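Local coordinates for integral membrane indolylacetylinositol arabinosyltransferase EmbC (Mycolicibacterium smegmatis, PDB 7BVE), which probably transfers arabinose onto the growing arabinan of the mycobacterial cell wall and is captured here with the antituberculosis drug ethambutol bound, at residues G745-I750 / R852-D857; V38-A43 / A1060-W1065; V615-F620 / G646-L651; T950-V955 / P972-F977; G51-V56 / T188-P193. All blocks are in the same frame, centred on the assembly; numbering follows the deposited sequence.

Overall arrangement
From the N terminus, the chain first opens interaction 2 at 38-43, and this loop closes only at 1060-1065, so every other contact is nested inside it. Within that span the remaining four follow in series, none crossing another: interaction 5 (51-56 with 188-193) inside the concanavalin-like domain, interaction 3 (615-620 with 646-651) between two membrane helices, then interactions 1 and 4 in the C-terminal domain. Interaction 2 adds strand 1056-1062, near the C terminus, to strand 38-46 of the N-terminal sheet. Interaction 5 lies nearest to it, about 13 Å between nearest atoms. Interactions 2 and 3 sit on opposite sides of the chain's centre, their centres 61 Å apart.

Interaction 1 (G745-I750 / R852-D857); sequences GMLTPI and RLPDRD
One backbone hydrogen bond joins the two segments: Arg-852 N donates to Thr-748 O over 2.9 Å, with the donor almost on the C=O axis (177°). Beside it, Thr-748 CG2 and Arg-852 CB lie 4.0 Å apart, the two side chains running alongside each other in the same direction. Arg-852 sets off with CG anti to its backbone N and then bends at both chi2 and chi3 (72° and 68°), which folds the guanidinium back toward Ile-750. The methyl CD1 of Ile-750 covers one face of that group, 3.4 Å from NH1 of Arg-852. The charge itself has a long, weak ion pair with Asp-883 through NH2. Residues 748-749 form a short, weakly bonded strand beside 851-852, at the edge of an antiparallel sheet in the C-terminal domain, whose family is grouped with the galactose-binding folds, and 851-852 also pairs with strand 922-928. On the N-terminal side of Thr-748, Leu-747 points its CD2 at the chain between Arg-852 and Pro-854. Leu-747 CD2 lies 3.4 Å from Arg-852 O and 3.9 Å from Pro-854 CD, leucine and proline crossing at about a right angle. Leu-747 also touches Ile-923 of strand 922-928, and Pro-854 touches Ile-945.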
# COMPACT_ATOMS: atom_id res chain seq x y z
N GLY A 745 -21.66 -24.51 -37.92
CA GLY A 745 -21.29 -23.80 -39.12
C GLY A 745 -19.88 -24.04 -39.62
O GLY A 745 -19.19 -23.09 -39.99
N MET A 746 -19.44 -25.30 -39.64
CA MET A 746 -18.14 -25.64 -40.19
C MET A 746 -18.17 -25.52 -41.71
O MET A 746 -19.11 -25.99 -42.35
CB MET A 746 -17.74 -27.06 -39.79
CG MET A 746 -17.40 -27.23 -38.32
SD MET A 746 -15.86 -26.41 -37.88
CE MET A 746 -15.87 -26.61 -36.10
N LEU A 747 -17.14 -24.90 -42.28
CA LEU A 747 -17.08 -24.72 -43.72
C LEU A 747 -16.71 -26.04 -44.40
O LEU A 747 -16.24 -26.99 -43.76
CB LEU A 747 -16.09 -23.63 -44.09
CG LEU A 747 -16.45 -22.20 -43.67
CD1 LEU A 747 -15.31 -21.25 -43.93
CD2 LEU A 747 -17.69 -21.75 -44.41
N THR A 748 -16.92 -26.09 -45.71
CA THR A 748 -16.57 -27.31 -46.42
C THR A 748 -15.37 -27.08 -47.33
O THR A 748 -15.21 -25.98 -47.88
CB THR A 748 -17.76 -27.85 -47.22
OG1 THR A 748 -17.41 -29.08 -47.86
CG2 THR A 748 -18.27 -26.85 -48.26
N PRO A 749 -14.47 -28.05 -47.47
CA PRO A 749 -13.33 -27.88 -48.36
C PRO A 749 -13.64 -28.32 -49.78
O PRO A 749 -14.58 -29.07 -50.04
CB PRO A 749 -12.26 -28.78 -47.73
CG PRO A 749 -13.04 -29.85 -47.08
CD PRO A 749 -14.31 -29.22 -46.58
N ILE A 750 -12.80 -27.85 -50.71
CA ILE A 750 -13.04 -28.12 -52.12
C ILE A 750 -12.41 -29.45 -52.54
O ILE A 750 -13.01 -30.20 -53.32
CB ILE A 750 -12.51 -26.94 -52.97
CG1 ILE A 750 -13.14 -25.63 -52.50
CG2 ILE A 750 -12.83 -27.14 -54.44
CD1 ILE A 750 -14.64 -25.62 -52.62
N ARG A 852 -14.98 -23.37 -49.16
CA ARG A 852 -16.07 -22.66 -49.81
C ARG A 852 -16.75 -21.71 -48.83
O ARG A 852 -17.02 -22.06 -47.68
CB ARG A 852 -17.08 -23.67 -50.35
CG ARG A 852 -18.24 -23.07 -51.11
CD ARG A 852 -17.80 -22.55 -52.44
NE ARG A 852 -17.41 -23.62 -53.36
CZ ARG A 852 -16.77 -23.42 -54.50
NH1 ARG A 852 -16.46 -24.45 -55.27
NH2 ARG A 852 -16.44 -22.20 -54.87
N LEU A 853 -17.04 -20.48 -49.30
CA LEU A 853 -17.78 -19.50 -48.52
C LEU A 853 -19.26 -19.52 -48.87
O LEU A 853 -19.63 -19.76 -50.02
CB LEU A 853 -17.24 -18.08 -48.72
CG LEU A 853 -15.92 -17.72 -48.05
CD1 LEU A 853 -15.48 -16.36 -48.52
CD2 LEU A 853 -16.13 -17.70 -46.57
N PRO A 854 -20.14 -19.27 -47.90
CA PRO A 854 -21.58 -19.37 -48.15
C PRO A 854 -22.12 -18.13 -48.86
O PRO A 854 -21.39 -17.22 -49.24
CB PRO A 854 -22.17 -19.47 -46.74
CG PRO A 854 -21.03 -19.84 -45.86
CD PRO A 854 -19.85 -19.17 -46.47
N ASP A 855 -23.44 -18.10 -49.01
CA ASP A 855 -24.13 -16.92 -49.50
C ASP A 855 -24.09 -15.83 -48.42
O ASP A 855 -23.92 -16.11 -47.23
CB ASP A 855 -25.57 -17.27 -49.87
CG ASP A 855 -26.22 -16.22 -50.76
OD1 ASP A 855 -25.55 -15.22 -51.10
OD2 ASP A 855 -27.41 -16.39 -51.10
N ARG A 856 -24.24 -14.58 -48.85
CA ARG A 856 -24.05 -13.44 -47.97
C ARG A 856 -25.31 -13.03 -47.22
O ARG A 856 -25.32 -11.96 -46.60
CB ARG A 856 -23.49 -12.26 -48.76
CG ARG A 856 -22.14 -12.57 -49.37
CD ARG A 856 -21.10 -12.76 -48.28
NE ARG A 856 -19.77 -12.97 -48.84
CZ ARG A 856 -18.68 -13.18 -48.11
NH1 ARG A 856 -18.77 -13.21 -46.79
NH2 ARG A 856 -17.51 -13.36 -48.69
N ASP A 857 -26.35 -13.85 -47.26
CA ASP A 857 -27.52 -13.67 -46.40
C ASP A 857 -27.65 -14.75 -45.35
O ASP A 857 -28.05 -14.46 -44.22
CB ASP A 857 -28.80 -13.60 -47.25
CG ASP A 857 -28.97 -14.81 -48.16
OD1 ASP A 857 -28.06 -15.66 -48.24
OD2 ASP A 857 -30.04 -14.92 -48.79

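Interaction 2 (V38-A43 / A1060-W1065); sequences VEQTTA and ATRSGW
The guanidinium of Arg-1062 carries the methyl CB of Ala-1060 over one face, displaced toward the rim. The amide of Gln-40 approaches it obliquely, the two planes 63° apart, with Gln-40 OE1 3.0 Å from Arg-1062 NE. The other end of that amide, NE2, is hydrogen-bonded to Thr-206 O, and Arg-1062 also makes a cation-pi contact with Trp-1066. Further along, the indole of Trp-1065 has the hydroxyl oxygen of Ser-1063 above the centre of one face. Torsions bring the polar ends of the first pair together: Gln-40 has CG anti to its backbone N and stays extended, whereas Arg-1062 is bent at chi2 (-74°). Beneath them the backbones form an antiparallel pair of strands. Val-38 and Arg-1062 exchange two hydrogen bonds, Val-38 N to Arg-1062 O and Arg-1062 N to Val-38 O, each 3.2 Å. Gln-40 and Ala-1060 do likewise: Gln-40 N reaches Ala-1060 O at 2.8 Å, and Ala-1060 N reaches Gln-40 O at 3.1 Å, the latter nearly straight (175°). Glu-39 and Thr-1061 form the non-hydrogen-bonded pair between, their side chains on the opposite face. Strand 1056-1062 thus lies at the border of a seven-stranded antiparallel sheet, next to strand 38-46, which is flanked on its far side by 201-203; the strand 38-46 itself follows helix 14-32.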
# COMPACT_ATOMS: atom_id res chain seq x y z
N VAL A 38 -40.65 -16.82 19.48
CA VAL A 38 -40.87 -16.90 18.04
C VAL A 38 -41.41 -18.28 17.72
O VAL A 38 -41.70 -19.08 18.61
CB VAL A 38 -39.59 -16.62 17.23
CG1 VAL A 38 -39.20 -15.18 17.32
CG2 VAL A 38 -38.47 -17.50 17.71
N GLU A 39 -41.56 -18.57 16.43
CA GLU A 39 -42.04 -19.86 15.95
C GLU A 39 -41.12 -20.35 14.84
O GLU A 39 -41.21 -19.89 13.70
CB GLU A 39 -43.47 -19.76 15.46
CG GLU A 39 -44.47 -19.54 16.56
CD GLU A 39 -45.88 -19.39 16.05
OE1 GLU A 39 -46.06 -19.29 14.82
OE2 GLU A 39 -46.82 -19.36 16.87
N GLN A 40 -40.25 -21.30 15.16
CA GLN A 40 -39.36 -21.88 14.18
C GLN A 40 -40.12 -22.86 13.28
O GLN A 40 -41.11 -23.47 13.70
CB GLN A 40 -38.21 -22.61 14.87
CG GLN A 40 -37.03 -22.98 14.00
CD GLN A 40 -36.11 -23.98 14.65
OE1 GLN A 40 -36.41 -24.51 15.72
NE2 GLN A 40 -34.99 -24.26 14.01
N THR A 41 -39.67 -22.99 12.04
CA THR A 41 -40.13 -24.03 11.12
C THR A 41 -39.03 -25.08 11.03
O THR A 41 -37.98 -24.83 10.45
CB THR A 41 -40.46 -23.46 9.74
OG1 THR A 41 -41.48 -22.47 9.86
CG2 THR A 41 -40.95 -24.56 8.83
N THR A 42 -39.28 -26.25 11.61
CA THR A 42 -38.29 -27.31 11.65
C THR A 42 -38.36 -28.15 10.38
O THR A 42 -39.45 -28.47 9.90
CB THR A 42 -38.50 -28.19 12.87
OG1 THR A 42 -39.80 -28.79 12.79
CG2 THR A 42 -38.40 -27.38 14.14
N ALA A 43 -37.20 -28.54 9.86
CA ALA A 43 -37.12 -29.25 8.59
C ALA A 43 -36.02 -30.29 8.66
O ALA A 43 -34.86 -29.94 8.89
CB ALA A 43 -36.86 -28.28 7.44
N ALA A 1060 -42.21 -25.43 15.84
CA ALA A 1060 -41.75 -25.42 17.22
C ALA A 1060 -41.70 -23.99 17.74
O ALA A 1060 -41.24 -23.09 17.03
CB ALA A 1060 -40.37 -26.06 17.35
N THR A 1061 -42.15 -23.80 18.97
CA THR A 1061 -42.09 -22.50 19.64
C THR A 1061 -40.79 -22.38 20.41
O THR A 1061 -40.51 -23.20 21.29
CB THR A 1061 -43.28 -22.30 20.57
OG1 THR A 1061 -44.49 -22.32 19.81
CG2 THR A 1061 -43.16 -20.99 21.30
N ARG A 1062 -40.00 -21.38 20.07
CA ARG A 1062 -38.67 -21.16 20.62
C ARG A 1062 -38.67 -19.89 21.45
O ARG A 1062 -39.61 -19.11 21.42
CB ARG A 1062 -37.66 -21.07 19.48
CG ARG A 1062 -37.57 -22.34 18.67
CD ARG A 1062 -36.83 -23.37 19.46
NE ARG A 1062 -36.55 -24.58 18.71
CZ ARG A 1062 -37.18 -25.74 18.87
NH1 ARG A 1062 -38.11 -25.87 19.80
NH2 ARG A 1062 -36.84 -26.77 18.12
N SER A 1063 -37.61 -19.69 22.21
CA SER A 1063 -37.50 -18.52 23.05
C SER A 1063 -36.56 -17.51 22.40
O SER A 1063 -36.13 -17.67 21.26
CB SER A 1063 -37.03 -18.91 24.45
OG SER A 1063 -35.71 -19.42 24.41
N GLY A 1064 -36.24 -16.45 23.13
CA GLY A 1064 -35.44 -15.38 22.58
C GLY A 1064 -33.95 -15.50 22.80
O GLY A 1064 -33.20 -14.66 22.31
N TRP A 1065 -33.50 -16.52 23.53
CA TRP A 1065 -32.08 -16.77 23.73
C TRP A 1065 -31.69 -18.17 23.28
O TRP A 1065 -30.59 -18.63 23.60
CB TRP A 1065 -31.70 -16.57 25.20
CG TRP A 1065 -32.47 -17.43 26.14
CD1 TRP A 1065 -32.14 -18.68 26.55
CD2 TRP A 1065 -33.71 -17.12 26.77
NE1 TRP A 1065 -33.09 -19.17 27.40
CE2 TRP A 1065 -34.07 -18.23 27.55
CE3 TRP A 1065 -34.56 -16.01 26.75
CZ2 TRP A 1065 -35.24 -18.26 28.30
CZ3 TRP A 1065 -35.71 -16.04 27.49
CH2 TRP A 1065 -36.04 -17.16 28.26

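Interaction 3 (V615-F620 / G646-L651); sequences VTALSF and GFTTML
The end of helix 602-619 meets the start of helix 647-668 almost antiparallel, their short segments at 167° with axes 8.1 Å apart. The close point is at small side chains: Ala-617 and Thr-648 bring their CA atoms to 4.6 Å. Ala-617 offers only its methyl CB, against which Leu-651 CB rests at 3.7 Å. The rest of Leu-651 forms a bump. Its CG turns beside the backbone N, and Leu-651 CD1 enters a hollow formed by the backbone and methyl of Thr-616 and the ring of Phe-620, 3.9 Å from Thr-616 CG2 and equally far from Phe-620 CD2. Phe-620, the first residue beyond its helix, turns toward the facing helix and completes that hollow. Across the same ring comes Phe-647 in a T-shaped stack, its edge toward the face of Phe-620, with ring centroids 5.7 Å apart and planes at 84°. Phe-647 CD2 leads, 3.9 Å from Phe-620 CE1, while Phe-647 CB also lies over the face. Both rings touch Pro-641 of the connecting loop. On another flank, Trp-498 of the second subunit packs on Ala-617 and Thr-648. One polar link crosses the apolar surface: Thr-648 holds OG1 anti to its backbone N and donates to Ala-617 O at 2.9 Å, from above the carbonyl plane. Both segments fall in predicted transmembrane helices, so this chemistry implies packing by hydrocarbon and aromatic groups, with the buried threonine hydroxyl satisfied by a carbonyl in the last turn of the neighbouring helix.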
# COMPACT_ATOMS: atom_id res chain seq x y z
N VAL A 615 -4.09 21.04 -5.37
CA VAL A 615 -4.88 19.82 -5.18
C VAL A 615 -5.56 19.40 -6.49
O VAL A 615 -5.82 18.20 -6.70
CB VAL A 615 -5.90 19.96 -4.03
CG1 VAL A 615 -5.20 20.24 -2.73
CG2 VAL A 615 -6.94 21.02 -4.32
N THR A 616 -5.81 20.34 -7.40
CA THR A 616 -6.33 19.96 -8.71
C THR A 616 -5.25 19.26 -9.54
O THR A 616 -5.56 18.33 -10.30
CB THR A 616 -6.87 21.19 -9.42
OG1 THR A 616 -7.79 21.85 -8.55
CG2 THR A 616 -7.61 20.81 -10.67
N ALA A 617 -3.99 19.67 -9.39
CA ALA A 617 -2.88 18.95 -10.01
C ALA A 617 -2.73 17.56 -9.44
O ALA A 617 -2.41 16.61 -10.17
CB ALA A 617 -1.58 19.73 -9.82
N LEU A 618 -2.92 17.41 -8.13
CA LEU A 618 -2.76 16.11 -7.49
C LEU A 618 -3.90 15.16 -7.85
O LEU A 618 -3.72 13.94 -7.80
CB LEU A 618 -2.64 16.30 -5.98
CG LEU A 618 -2.33 15.12 -5.08
CD1 LEU A 618 -1.01 14.52 -5.45
CD2 LEU A 618 -2.31 15.58 -3.65
N SER A 619 -5.06 15.70 -8.23
CA SER A 619 -6.18 14.85 -8.62
C SER A 619 -5.97 14.14 -9.95
O SER A 619 -6.37 12.99 -10.10
CB SER A 619 -7.45 15.68 -8.69
OG SER A 619 -7.72 16.26 -7.44
N PHE A 620 -5.34 14.80 -10.93
CA PHE A 620 -5.19 14.28 -12.28
C PHE A 620 -4.02 13.33 -12.45
O PHE A 620 -3.64 13.04 -13.59
CB PHE A 620 -5.05 15.41 -13.29
CG PHE A 620 -6.33 16.02 -13.71
CD1 PHE A 620 -7.11 15.40 -14.67
CD2 PHE A 620 -6.78 17.20 -13.17
CE1 PHE A 620 -8.30 15.93 -15.07
CE2 PHE A 620 -7.97 17.74 -13.56
CZ PHE A 620 -8.73 17.11 -14.52
N GLY A 646 0.58 16.34 -20.21
CA GLY A 646 0.05 15.85 -18.95
C GLY A 646 -0.64 16.98 -18.24
O GLY A 646 -0.10 18.08 -18.19
N PHE A 647 -1.85 16.74 -17.72
CA PHE A 647 -2.57 17.83 -17.07
C PHE A 647 -1.95 18.17 -15.73
O PHE A 647 -2.02 19.32 -15.28
CB PHE A 647 -4.04 17.46 -16.90
CG PHE A 647 -4.83 17.41 -18.18
CD1 PHE A 647 -4.33 17.94 -19.36
CD2 PHE A 647 -6.09 16.86 -18.19
CE1 PHE A 647 -5.06 17.88 -20.52
CE2 PHE A 647 -6.83 16.80 -19.35
CZ PHE A 647 -6.31 17.32 -20.51
N THR A 648 -1.31 17.19 -15.09
CA THR A 648 -0.78 17.39 -13.75
C THR A 648 0.47 18.27 -13.77
O THR A 648 0.65 19.10 -12.87
CB THR A 648 -0.53 16.02 -13.10
OG1 THR A 648 0.02 16.20 -11.79
CG2 THR A 648 0.36 15.13 -13.92
N THR A 649 1.28 18.20 -14.83
CA THR A 649 2.46 19.06 -14.91
C THR A 649 2.08 20.48 -15.27
O THR A 649 2.69 21.44 -14.78
CB THR A 649 3.45 18.50 -15.92
OG1 THR A 649 2.87 18.56 -17.22
CG2 THR A 649 3.77 17.06 -15.59
N MET A 650 1.07 20.65 -16.12
CA MET A 650 0.57 21.98 -16.46
C MET A 650 -0.04 22.66 -15.24
O MET A 650 0.21 23.85 -14.99
CB MET A 650 -0.46 21.87 -17.58
CG MET A 650 0.08 21.32 -18.88
SD MET A 650 -1.26 21.07 -20.06
CE MET A 650 -0.40 20.30 -21.42
N LEU A 651 -0.83 21.92 -14.46
CA LEU A 651 -1.42 22.52 -13.27
C LEU A 651 -0.39 22.77 -12.18
O LEU A 651 -0.52 23.74 -11.43
CB LEU A 651 -2.56 21.63 -12.78
CG LEU A 651 -3.82 21.60 -13.64
CD1 LEU A 651 -4.70 20.46 -13.22
CD2 LEU A 651 -4.57 22.90 -13.50

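Interaction 4 (T950-V955 / P972-F977); sequences TLQEVV and PCQRPF
A disulfide-bearing loop of the C-terminal domain meets the single-turn helix 951-954 here, Cys-973 being bonded to Cys-730. The link is made by the next residue, Gln-974, whose side chain turns toward the helix with CG beside the backbone N (chi1 -82°) and a bend at chi2 (79°). Its NE2 serves two carbonyl oxygens. Gln-974 NE2 donates to Gln-952 OE1 at 2.7 Å, arriving from above the plane of that amide, the two amides being inclined by 56°. Gln-974 NE2 also reaches Val-955 O at 3.3 Å in a weak hydrogen bond, just where the chain leaves the helix. Gln-952 is bent at chi2, which brings its OE1 to Gln-974 NE2, and its own NE2 is hydrogen-bonded to Ser-957 OG, so the amide is held at both ends. The helix directly follows strand 949-950, an outer strand of a mixed sheet, and Leu-951 and Val-954 touch the adjoining strand 736-738. Apolar groups flank the polar link: Leu-951 CD2 lies 4.0 Å from Gln-974 NE2, and Val-955 CG1 meets Gln-974 CG at 4.0 Å, Val-955 and Gln-974 crossing at about a right angle. Cys-973 CB stands 3.6 Å from Gln-952 OE1. On the membrane-domain side, Gln-974 O accepts a hydrogen bond from Arg-288 on helix 281-293, the helix that also bears Tyr-282 and Ile-283 of the ethambutol pocket.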
# COMPACT_ATOMS: atom_id res chain seq x y z
N THR A 950 -29.21 -14.67 -29.27
CA THR A 950 -28.91 -13.79 -28.15
C THR A 950 -28.97 -14.57 -26.84
O THR A 950 -29.51 -15.67 -26.77
CB THR A 950 -29.87 -12.61 -28.10
OG1 THR A 950 -31.21 -13.08 -27.95
CG2 THR A 950 -29.79 -11.82 -29.37
N LEU A 951 -28.38 -13.99 -25.80
CA LEU A 951 -28.36 -14.64 -24.49
C LEU A 951 -29.73 -14.65 -23.83
O LEU A 951 -29.98 -15.50 -22.99
CB LEU A 951 -27.32 -13.97 -23.60
CG LEU A 951 -26.92 -14.48 -22.22
CD1 LEU A 951 -25.46 -14.21 -22.00
CD2 LEU A 951 -27.70 -13.79 -21.13
N GLN A 952 -30.62 -13.73 -24.20
CA GLN A 952 -31.96 -13.73 -23.65
C GLN A 952 -32.81 -14.86 -24.22
O GLN A 952 -33.72 -15.34 -23.55
CB GLN A 952 -32.61 -12.36 -23.91
CG GLN A 952 -33.99 -12.12 -23.35
CD GLN A 952 -34.04 -12.16 -21.83
OE1 GLN A 952 -33.10 -11.77 -21.16
NE2 GLN A 952 -35.17 -12.60 -21.30
N GLU A 953 -32.50 -15.32 -25.42
CA GLU A 953 -33.22 -16.44 -26.01
C GLU A 953 -32.65 -17.79 -25.62
O GLU A 953 -33.39 -18.78 -25.65
CB GLU A 953 -33.22 -16.33 -27.53
CG GLU A 953 -33.94 -15.12 -28.04
CD GLU A 953 -33.90 -15.02 -29.54
OE1 GLU A 953 -33.21 -15.85 -30.17
OE2 GLU A 953 -34.54 -14.10 -30.09
N VAL A 954 -31.38 -17.85 -25.26
CA VAL A 954 -30.75 -19.09 -24.82
C VAL A 954 -30.98 -19.27 -23.33
O VAL A 954 -31.61 -20.24 -22.89
CB VAL A 954 -29.25 -19.09 -25.15
CG1 VAL A 954 -28.59 -20.31 -24.60
CG2 VAL A 954 -29.06 -19.01 -26.64
N VAL A 955 -30.48 -18.33 -22.53
CA VAL A 955 -30.71 -18.28 -21.10
C VAL A 955 -31.98 -17.46 -20.91
O VAL A 955 -31.95 -16.23 -20.98
CB VAL A 955 -29.53 -17.64 -20.37
CG1 VAL A 955 -29.73 -17.67 -18.89
CG2 VAL A 955 -28.24 -18.26 -20.80
N PRO A 972 -30.70 -7.83 -15.73
CA PRO A 972 -31.81 -7.75 -14.79
C PRO A 972 -33.00 -8.64 -15.10
O PRO A 972 -33.86 -8.80 -14.23
CB PRO A 972 -32.21 -6.28 -14.90
CG PRO A 972 -31.99 -5.97 -16.30
CD PRO A 972 -30.79 -6.76 -16.74
N CYS A 973 -33.03 -9.23 -16.30
CA CYS A 973 -34.17 -10.10 -16.72
C CYS A 973 -33.95 -11.54 -16.26
O CYS A 973 -34.94 -12.29 -16.15
CB CYS A 973 -34.35 -10.07 -18.23
SG CYS A 973 -35.39 -8.70 -18.81
N GLN A 974 -32.69 -11.92 -16.00
CA GLN A 974 -32.34 -13.27 -15.57
C GLN A 974 -32.46 -13.40 -14.07
O GLN A 974 -32.02 -12.53 -13.32
CB GLN A 974 -30.93 -13.63 -16.02
CG GLN A 974 -30.85 -14.09 -17.45
CD GLN A 974 -30.89 -12.97 -18.44
OE1 GLN A 974 -30.53 -11.84 -18.14
NE2 GLN A 974 -31.40 -13.25 -19.63
N ARG A 975 -33.04 -14.53 -13.61
CA ARG A 975 -33.35 -14.57 -12.19
C ARG A 975 -32.35 -15.44 -11.44
O ARG A 975 -31.89 -16.46 -11.96
CB ARG A 975 -34.77 -15.07 -11.93
CG ARG A 975 -35.06 -16.51 -12.25
CD ARG A 975 -36.42 -16.87 -11.72
NE ARG A 975 -36.74 -18.28 -11.92
CZ ARG A 975 -36.43 -19.24 -11.06
NH1 ARG A 975 -36.77 -20.49 -11.31
NH2 ARG A 975 -35.79 -18.95 -9.94
N PRO A 976 -31.97 -15.05 -10.23
CA PRO A 976 -31.05 -15.87 -9.44
C PRO A 976 -31.78 -17.05 -8.81
O PRO A 976 -33.00 -17.14 -8.82
CB PRO A 976 -30.55 -14.89 -8.38
CG PRO A 976 -31.65 -13.93 -8.23
CD PRO A 976 -32.26 -13.77 -9.56
N PHE A 977 -30.99 -17.97 -8.26
CA PHE A 977 -31.57 -19.15 -7.66
C PHE A 977 -32.02 -18.88 -6.23
O PHE A 977 -31.48 -18.02 -5.53
CB PHE A 977 -30.59 -20.33 -7.73
CG PHE A 977 -29.32 -20.12 -6.96
CD1 PHE A 977 -28.23 -19.51 -7.55
CD2 PHE A 977 -29.18 -20.60 -5.68
CE1 PHE A 977 -27.06 -19.33 -6.86
CE2 PHE A 977 -28.02 -20.42 -4.98
CZ PHE A 977 -26.96 -19.79 -5.58

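Interaction 5 (G51-V56 / T188-P193); sequences GVWQSV and TDLSGP
Trp-53 and Leu-190 each place CG beside the backbone N and anti to the carbonyl carbon (chi1 -67° and -60°), and an extended chi2 in Leu-190 carries CD1 over the indole. The result is a CH-pi contact between two loops of the concanavalin-like domain: Leu-190 CD1 lies 3.6 Å from the centroid of the six-membered ring of Trp-53, only 9° off its normal. Both side chains run in the same direction, and both touch Leu-91 of strand 90-93. The backbone holds the indole at its base, since Trp-53 N donates a nearly straight hydrogen bond to Gly-192 O at 3.2 Å. Gly-192 O also lies at the indole's edge, 3.1 Å from Trp-53 CD1, so one carbonyl faces both the main chain and the ring. Next to it Val-52 and Pro-193 form a single backbone bridge, with CA atoms 4.4 Å apart. Toward the other end, Thr-188 crosses the indole at about a right angle, its OG1 3.6 Å from Trp-53 CE3. That hydroxyl is hydrogen-bonded to Leu-91 O. Here the loops are joined once more: Thr-188 N donates to Ser-55 OG at 3.2 Å, and Thr-188 CG2 rests 3.7 Å from this same Ser-55 OG.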
# COMPACT_ATOMS: atom_id res chain seq x y z
N GLY A 51 -38.68 -45.85 -0.99
CA GLY A 51 -38.32 -47.22 -0.69
C GLY A 51 -37.39 -47.86 -1.68
O GLY A 51 -37.28 -49.09 -1.71
N VAL A 52 -36.70 -47.07 -2.50
CA VAL A 52 -35.75 -47.58 -3.47
C VAL A 52 -34.44 -46.81 -3.35
O VAL A 52 -34.40 -45.69 -2.83
CB VAL A 52 -36.27 -47.50 -4.93
CG1 VAL A 52 -37.44 -48.44 -5.14
CG2 VAL A 52 -36.67 -46.08 -5.26
N TRP A 53 -33.37 -47.43 -3.83
CA TRP A 53 -32.07 -46.78 -3.90
C TRP A 53 -32.10 -45.71 -4.98
O TRP A 53 -31.99 -46.01 -6.17
CB TRP A 53 -30.98 -47.80 -4.21
CG TRP A 53 -30.74 -48.79 -3.15
CD1 TRP A 53 -31.28 -50.03 -3.05
CD2 TRP A 53 -29.86 -48.64 -2.04
NE1 TRP A 53 -30.81 -50.67 -1.94
CE2 TRP A 53 -29.93 -49.84 -1.30
CE3 TRP A 53 -29.02 -47.62 -1.60
CZ2 TRP A 53 -29.19 -50.03 -0.15
CZ3 TRP A 53 -28.29 -47.82 -0.45
CH2 TRP A 53 -28.38 -49.01 0.26
N GLN A 54 -32.24 -44.45 -4.57
CA GLN A 54 -32.33 -43.35 -5.52
C GLN A 54 -31.61 -42.16 -4.91
O GLN A 54 -31.91 -41.77 -3.78
CB GLN A 54 -33.79 -43.01 -5.81
CG GLN A 54 -34.01 -41.89 -6.82
CD GLN A 54 -33.56 -42.25 -8.22
OE1 GLN A 54 -33.74 -43.38 -8.67
NE2 GLN A 54 -32.97 -41.30 -8.92
N SER A 55 -30.67 -41.59 -5.66
CA SER A 55 -29.96 -40.42 -5.19
C SER A 55 -30.87 -39.20 -5.21
O SER A 55 -31.68 -39.03 -6.12
CB SER A 55 -28.74 -40.17 -6.06
OG SER A 55 -27.89 -41.29 -6.05
N VAL A 56 -30.75 -38.36 -4.19
CA VAL A 56 -31.52 -37.12 -4.13
C VAL A 56 -30.53 -35.97 -4.15
O VAL A 56 -29.32 -36.18 -4.21
CB VAL A 56 -32.42 -37.06 -2.89
CG1 VAL A 56 -33.41 -38.19 -2.90
CG2 VAL A 56 -31.61 -37.07 -1.63
N THR A 188 -25.60 -42.41 -4.11
CA THR A 188 -25.34 -43.84 -3.94
C THR A 188 -25.03 -44.44 -5.30
O THR A 188 -25.12 -43.77 -6.34
CB THR A 188 -26.52 -44.54 -3.29
OG1 THR A 188 -26.18 -45.91 -3.07
CG2 THR A 188 -27.72 -44.48 -4.19
N ASP A 189 -24.65 -45.72 -5.30
CA ASP A 189 -24.39 -46.46 -6.53
C ASP A 189 -25.16 -47.77 -6.62
O ASP A 189 -24.75 -48.66 -7.35
CB ASP A 189 -22.90 -46.78 -6.71
CG ASP A 189 -22.09 -45.58 -7.11
OD1 ASP A 189 -22.68 -44.61 -7.63
OD2 ASP A 189 -20.85 -45.61 -6.96
N LEU A 190 -26.26 -47.92 -5.89
CA LEU A 190 -27.08 -49.11 -6.00
C LEU A 190 -28.38 -48.78 -6.71
O LEU A 190 -28.69 -47.62 -6.98
CB LEU A 190 -27.34 -49.71 -4.62
CG LEU A 190 -26.10 -50.12 -3.83
CD1 LEU A 190 -26.51 -50.67 -2.50
CD2 LEU A 190 -25.30 -51.13 -4.60
N SER A 191 -29.15 -49.83 -7.03
CA SER A 191 -30.36 -49.62 -7.81
C SER A 191 -31.58 -50.43 -7.38
O SER A 191 -32.65 -50.23 -7.96
CB SER A 191 -30.08 -49.92 -9.29
OG SER A 191 -29.79 -51.29 -9.48
N GLY A 192 -31.46 -51.31 -6.40
CA GLY A 192 -32.56 -52.20 -6.07
C GLY A 192 -33.63 -51.56 -5.20
O GLY A 192 -33.68 -50.34 -5.03
N PRO A 193 -34.53 -52.39 -4.68
CA PRO A 193 -35.40 -51.93 -3.58
C PRO A 193 -34.63 -51.94 -2.27
O PRO A 193 -33.90 -52.88 -1.97
CB PRO A 193 -36.53 -52.96 -3.57
CG PRO A 193 -36.49 -53.58 -4.93
CD PRO A 193 -35.05 -53.61 -5.31